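Local coordinates for CCHC-type domain-containing protein (Trypanosoma brucei brucei, PDB 7C45), which probably trims guide RNAs from the 3' end as a 3'-5' exonuclease of the RNase D family, and carries CCHC zinc knuckles, at residues 50-55 and 233-238. Numbering follows the deposited sequence.
With nucleotides of chain B.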
loop_
_atom_site.group_PDB
_atom_site.type_symbol
_atom_site.label_atom_id
_atom_site.label_comp_id
_atom_site.label_asym_id
_atom_site.label_seq_id
_atom_site.Cartn_x
_atom_site.Cartn_y
_atom_site.Cartn_z
ATOM N N GLN A 50 -8.528 6.640 -19.600
ATOM C CA GLN A 50 -9.181 7.876 -19.175
ATOM C C GLN A 50 -9.955 7.694 -17.874
ATOM O O GLN A 50 -9.976 8.597 -17.033
ATOM C CB GLN A 50 -10.105 8.393 -20.284
ATOM N N ALA A 51 -10.586 6.543 -17.680
ATOM C CA ALA A 51 -11.390 6.327 -16.478
ATOM C C ALA A 51 -10.493 6.086 -15.267
ATOM O O ALA A 51 -9.790 5.074 -15.199
ATOM C CB ALA A 51 -12.337 5.151 -16.687
ATOM N N LYS A 52 -10.528 7.005 -14.302
ATOM C CA LYS A 52 -9.718 6.855 -13.097
ATOM C C LYS A 52 -10.292 5.825 -12.125
ATOM O O LYS A 52 -9.524 5.163 -11.403
ATOM C CB LYS A 52 -9.584 8.209 -12.400
ATOM C CG LYS A 52 -8.161 8.698 -12.250
ATOM C CD LYS A 52 -8.119 10.095 -11.654
ATOM C CE LYS A 52 -6.695 10.530 -11.401
ATOM N NZ LYS A 52 -6.033 9.582 -10.460
ATOM N N GLN A 53 -11.618 5.691 -12.072
ATOM C CA GLN A 53 -12.245 4.728 -11.169
ATOM C C GLN A 53 -11.809 3.301 -11.512
ATOM O O GLN A 53 -11.639 2.945 -12.679
ATOM C CB GLN A 53 -13.773 4.823 -11.257
ATOM C CG GLN A 53 -14.416 6.085 -10.682
ATOM C CD GLN A 53 -14.018 7.370 -11.406
ATOM O OE1 GLN A 53 -13.800 7.380 -12.620
ATOM N NE2 GLN A 53 -13.900 8.460 -10.647
ATOM N N LEU A 54 -11.664 2.464 -10.483
ATOM C CA LEU A 54 -11.436 1.049 -10.736
ATOM C C LEU A 54 -12.614 0.481 -11.513
ATOM O O LEU A 54 -13.753 0.907 -11.336
ATOM C CB LEU A 54 -11.281 0.267 -9.434
ATOM C CG LEU A 54 -10.015 0.533 -8.607
ATOM C CD1 LEU A 54 -9.937 -0.486 -7.519
ATOM C CD2 LEU A 54 -8.753 0.506 -9.442
ATOM N N GLY A 55 -12.330 -0.494 -12.365
ATOM C CA GLY A 55 -13.384 -1.268 -12.992
ATOM C C GLY A 55 -14.087 -2.192 -11.995
ATOM O O GLY A 55 -13.932 -2.093 -10.781
ATOM N N ILE A 233 -15.466 13.367 -8.084
ATOM C CA ILE A 233 -15.418 14.378 -9.133
ATOM C C ILE A 233 -14.033 14.999 -9.202
ATOM O O ILE A 233 -13.350 14.936 -10.226
ATOM C CB ILE A 233 -16.500 15.447 -8.884
ATOM C CG1 ILE A 233 -17.896 14.852 -9.054
ATOM C CG2 ILE A 233 -16.326 16.647 -9.822
ATOM C CD1 ILE A 233 -18.200 14.449 -10.471
ATOM N N THR A 234 -13.591 15.578 -8.093
ATOM C CA THR A 234 -12.356 16.342 -8.012
ATOM C C THR A 234 -11.394 15.571 -7.129
ATOM O O THR A 234 -11.731 15.248 -5.992
ATOM C CB THR A 234 -12.635 17.722 -7.422
ATOM O OG1 THR A 234 -13.497 18.429 -8.304
ATOM C CG2 THR A 234 -11.357 18.514 -7.207
ATOM N N GLU A 235 -10.220 15.256 -7.657
ATOM C CA GLU A 235 -9.235 14.516 -6.880
ATOM C C GLU A 235 -8.707 15.340 -5.706
ATOM O O GLU A 235 -8.653 16.566 -5.753
ATOM C CB GLU A 235 -8.076 14.107 -7.777
ATOM C CG GLU A 235 -8.459 13.072 -8.815
ATOM C CD GLU A 235 -8.872 11.749 -8.185
ATOM O OE1 GLU A 235 -8.042 11.138 -7.487
ATOM O OE2 GLU A 235 -10.007 11.299 -8.420
ATOM N N ALA A 236 -8.277 14.643 -4.653
ATOM C CA ALA A 236 -7.730 15.346 -3.496
ATOM C C ALA A 236 -6.290 15.766 -3.726
ATOM O O ALA A 236 -5.814 16.706 -3.084
ATOM C CB ALA A 236 -7.809 14.459 -2.249
ATOM N N ASP A 237 -5.591 15.073 -4.612
ATOM C CA ASP A 237 -4.198 15.344 -4.911
ATOM C C ASP A 237 -4.085 15.972 -6.293
ATOM O O ASP A 237 -4.825 15.606 -7.207
ATOM C CB ASP A 237 -3.381 14.054 -4.826
ATOM C CG ASP A 237 -3.487 13.391 -3.449
ATOM O OD1 ASP A 237 -3.434 14.108 -2.419
ATOM O OD2 ASP A 237 -3.626 12.160 -3.421
ATOM N N ALA A 238 -3.160 16.927 -6.440
ATOM C CA ALA A 238 -3.096 17.689 -7.691
ATOM C C ALA A 238 -2.692 16.817 -8.882
ATOM O O ALA A 238 -3.074 17.121 -10.023
ATOM C CB ALA A 238 -2.135 18.864 -7.538
ATOM P P U B 10 -2.684 -2.287 -7.534
ATOM O OP1 U B 10 -2.962 -3.417 -6.627
ATOM O OP2 U B 10 -1.362 -2.170 -8.218
ATOM O "O5'" U B 10 -3.814 -2.233 -8.662
ATOM C "C5'" U B 10 -5.158 -2.551 -8.338
ATOM C "C4'" U B 10 -6.067 -2.403 -9.529
ATOM O "O4'" U B 10 -5.826 -1.124 -10.147
ATOM C "C3'" U B 10 -5.857 -3.399 -10.656
ATOM O "O3'" U B 10 -6.512 -4.625 -10.424
ATOM C "C2'" U B 10 -6.416 -2.660 -11.861
ATOM O "O2'" U B 10 -7.834 -2.760 -11.868
ATOM C "C1'" U B 10 -6.029 -1.218 -11.539
ATOM N N1 U B 10 -4.789 -0.800 -12.219
ATOM C C2 U B 10 -4.933 -0.417 -13.533
ATOM O O2 U B 10 -6.017 -0.442 -14.098
ATOM N N3 U B 10 -3.767 -0.022 -14.140
ATOM C C4 U B 10 -2.515 0.032 -13.561
ATOM O O4 U B 10 -1.565 0.410 -14.240
ATOM C C5 U B 10 -2.453 -0.370 -12.188
ATOM C C6 U B 10 -3.573 -0.763 -11.573
HETATM O O HOH W 1 -5.537 10.990 -8.279
#
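Lys52 and Glu235 form a water-mediated ion pair, the single point at which two surface loops, 50-55 and 233-238, touch. The direct salt bridge is long, with NZ of Lys52 3.9 Å from OE1 of Glu235, and the shorter path runs through a water. That water accepts from Lys52 NZ at 2.6 Å and donates to Glu235 OE1 at 2.6 Å. Behind the charges the two side chains cross at a slant: CD of Lys52 lies against the carboxylate, 3.9 Å from CD of Glu235, while CE of Lys52 meets the methylene CG of Glu235 at 4.0 Å. The lysine is extended through chi2 and chi3, then bent at chi4 (-59°), which turns the ammonium toward the water. The glutamate folds at chi2 (-64°), and its carboxylate carbon thereby comes up against the lysine methylenes.

The carboxylate has further partners. Its OE1 also takes a hydrogen bond from Tyr226 OH, its strongest polar partner, and a salt bridge from Arg105 of helix 104-114, whereas Lys52 is a long, water-bridged outer partner. The same helix receives the neighbours of the lysine, for Gln53 and Leu54 both pack on Arg105, and Gln53 NE2 bonds to Glu108. Two residues along, Leu54 turns toward the RNA, its CD2 3.4 Å from O4' of U10 of chain B. The loop bearing Lys52, between strands 37-44 and 57-64 of the exonuclease domain, thus touches both the RNA and the segment following helix 212-226. With Arg105 and Tyr226 bound to OE1, and Lys52 nearby through the water, Glu235 would be expected to remain ionised; the water carries the short polar path, and the long direct ion pair probably adds a weaker, mainly electrostatic term.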